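Local coordinates for protein tyrosinase (Aspergillus oryzae, PDB 6JUC) that probably oxidises L-tyrosine and L-dopa to L-dopaquinone with molecular oxygen at a dinuclear copper centre, at residues F107-T112 against D427-W432. The protein carries 2 engineered substitutions. Numbering follows the deposited sequence.
Sequences FRVYVT and DDVKDW. Engineered in segment 107-112: F107 (natural residue His). With PER (peroxide ion), chain G.
R108 and V429 bring the two backbones closest, their CA atoms 7.4 Å apart, where a turn of helix 103-129 meets the loop that follows strand 420-423. The helix belongs to the central di-copper domain of tyrosinase, and this contact ties that loop to the side of the helix that carries R108 and V109. R108 does most of the work. Its chain runs extended through chi1 (175°, CG anti to the backbone N) and chi2, which puts R108 CD 3.7 Å from V429 CB; the bend at chi3 then turns the guanidinium to the valine carbonyl. R108 NH1 gives a nearly straight hydrogen bond to V429 O, 2.9 Å away and in the guanidinium plane. W432 comes in from another direction: its CB sits over one face of the guanidinium, while the indole, turned 62° from that plane, presents its edge, with W432 CE3 3.8 Å from R108 NH1. It is therefore no stack. Helix 371-389 completes the grip, D380 forming a salt bridge with R108 NE and Q387 accepting from NH1, so this buried charge is probably well compensated. Next to R108, the engineered F107 (naturally His, a copper ligand) turns inward instead; its ring stacks with H376, and F107 CZ lies 3.3 Å from O1 of the bound peroxide. Consecutive residues of this turn thus face the peroxide pocket and the loop. V109 adds a small apolar touch, V109 CG2 to V429 CG1 at 4.0 Å. The carbonyl O of R108 accepts from T112 N and, on the opposite face of its plane, from T112 OG1 at 3.0 Å.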
# COMPACT_ATOMS: atom_id res chain seq x y z
N PHE B 107 25.24 16.58 -6.78
CA PHE B 107 23.85 16.63 -6.31
C PHE B 107 23.48 17.98 -5.71
O PHE B 107 22.32 18.38 -5.82
CB PHE B 107 23.56 15.47 -5.35
CG PHE B 107 23.28 14.18 -6.09
CD1 PHE B 107 22.02 13.95 -6.63
CD2 PHE B 107 24.26 13.23 -6.28
CE1 PHE B 107 21.75 12.81 -7.36
CE2 PHE B 107 23.99 12.08 -7.00
CZ PHE B 107 22.74 11.86 -7.53
N ARG B 108 24.40 18.72 -5.09
CA ARG B 108 24.07 20.08 -4.61
C ARG B 108 23.55 20.93 -5.77
O ARG B 108 22.57 21.65 -5.66
CB ARG B 108 25.28 20.74 -3.98
CG ARG B 108 25.10 22.19 -3.56
CD ARG B 108 26.18 22.62 -2.55
NE ARG B 108 26.00 21.92 -1.28
CZ ARG B 108 26.85 21.89 -0.27
NH1 ARG B 108 28.03 22.52 -0.33
NH2 ARG B 108 26.55 21.20 0.83
N VAL B 109 24.26 20.84 -6.90
CA VAL B 109 23.79 21.62 -8.05
C VAL B 109 22.46 21.10 -8.58
O VAL B 109 21.57 21.88 -8.89
CB VAL B 109 24.82 21.63 -9.20
CG1 VAL B 109 24.30 22.52 -10.32
CG2 VAL B 109 26.19 22.07 -8.69
N TYR B 110 22.33 19.78 -8.70
CA TYR B 110 21.11 19.16 -9.20
C TYR B 110 19.88 19.59 -8.41
O TYR B 110 18.81 19.89 -8.97
CB TYR B 110 21.22 17.64 -9.11
CG TYR B 110 20.27 16.81 -9.94
CD1 TYR B 110 19.66 17.27 -11.10
CD2 TYR B 110 19.99 15.51 -9.56
CE1 TYR B 110 18.79 16.47 -11.84
CE2 TYR B 110 19.16 14.69 -10.28
CZ TYR B 110 18.55 15.17 -11.42
OH TYR B 110 17.71 14.34 -12.12
N VAL B 111 20.01 19.57 -7.09
CA VAL B 111 18.90 19.90 -6.21
C VAL B 111 18.53 21.37 -6.37
O VAL B 111 17.34 21.72 -6.43
CB VAL B 111 19.23 19.57 -4.74
CG1 VAL B 111 18.17 20.16 -3.82
CG2 VAL B 111 19.38 18.07 -4.55
N THR B 112 19.55 22.22 -6.49
CA THR B 112 19.34 23.65 -6.76
C THR B 112 18.64 23.88 -8.09
O THR B 112 17.77 24.76 -8.19
CB THR B 112 20.68 24.40 -6.73
OG1 THR B 112 21.24 24.33 -5.41
CG2 THR B 112 20.52 25.88 -7.05
N ASP B 427 34.07 23.72 -6.43
CA ASP B 427 34.42 24.89 -5.64
C ASP B 427 33.35 25.98 -5.75
O ASP B 427 33.22 26.81 -4.85
CB ASP B 427 35.75 25.49 -6.11
CG ASP B 427 36.96 24.88 -5.43
OD1 ASP B 427 36.79 24.16 -4.44
OD2 ASP B 427 38.09 25.11 -5.91
N ASP B 428 32.58 25.99 -6.83
CA ASP B 428 31.55 27.01 -6.99
C ASP B 428 30.45 26.85 -5.95
O ASP B 428 29.74 27.81 -5.65
CB ASP B 428 30.87 26.91 -8.36
CG ASP B 428 31.81 27.19 -9.51
OD1 ASP B 428 32.72 28.03 -9.30
OD2 ASP B 428 31.62 26.59 -10.59
N VAL B 429 30.33 25.63 -5.41
CA VAL B 429 29.22 25.40 -4.49
C VAL B 429 29.73 24.94 -3.13
O VAL B 429 29.00 24.38 -2.31
CB VAL B 429 28.21 24.40 -5.08
CG1 VAL B 429 27.61 24.98 -6.36
CG2 VAL B 429 28.83 23.04 -5.36
N LYS B 430 31.00 25.22 -2.84
CA LYS B 430 31.54 24.88 -1.53
C LYS B 430 30.72 25.55 -0.44
O LYS B 430 30.39 24.95 0.58
CB LYS B 430 33.00 25.32 -1.45
CG LYS B 430 33.64 25.10 -0.10
CD LYS B 430 35.10 25.55 -0.05
CE LYS B 430 35.67 25.18 1.31
NZ LYS B 430 36.95 25.87 1.62
N ASP B 431 30.41 26.83 -0.68
CA ASP B 431 29.48 27.54 0.19
C ASP B 431 28.08 27.46 -0.43
O ASP B 431 27.84 28.14 -1.44
CB ASP B 431 29.92 28.98 0.41
CG ASP B 431 29.01 29.73 1.38
OD1 ASP B 431 27.98 29.17 1.79
OD2 ASP B 431 29.35 30.87 1.75
N TRP B 432 27.23 26.61 0.12
CA TRP B 432 25.89 26.41 -0.44
C TRP B 432 25.11 27.72 -0.47
O TRP B 432 24.18 27.90 -1.26
CB TRP B 432 25.11 25.32 0.31
CG TRP B 432 25.01 25.63 1.78
CD1 TRP B 432 23.99 26.27 2.43
CD2 TRP B 432 25.99 25.31 2.78
NE1 TRP B 432 24.29 26.36 3.77
CE2 TRP B 432 25.51 25.78 4.01
CE3 TRP B 432 27.23 24.66 2.73
CZ2 TRP B 432 26.20 25.64 5.21
CZ3 TRP B 432 27.93 24.53 3.92
CH2 TRP B 432 27.42 25.01 5.14
O1 PER G . 22.07 8.89 -6.32
O2 PER G . 20.59 9.23 -6.57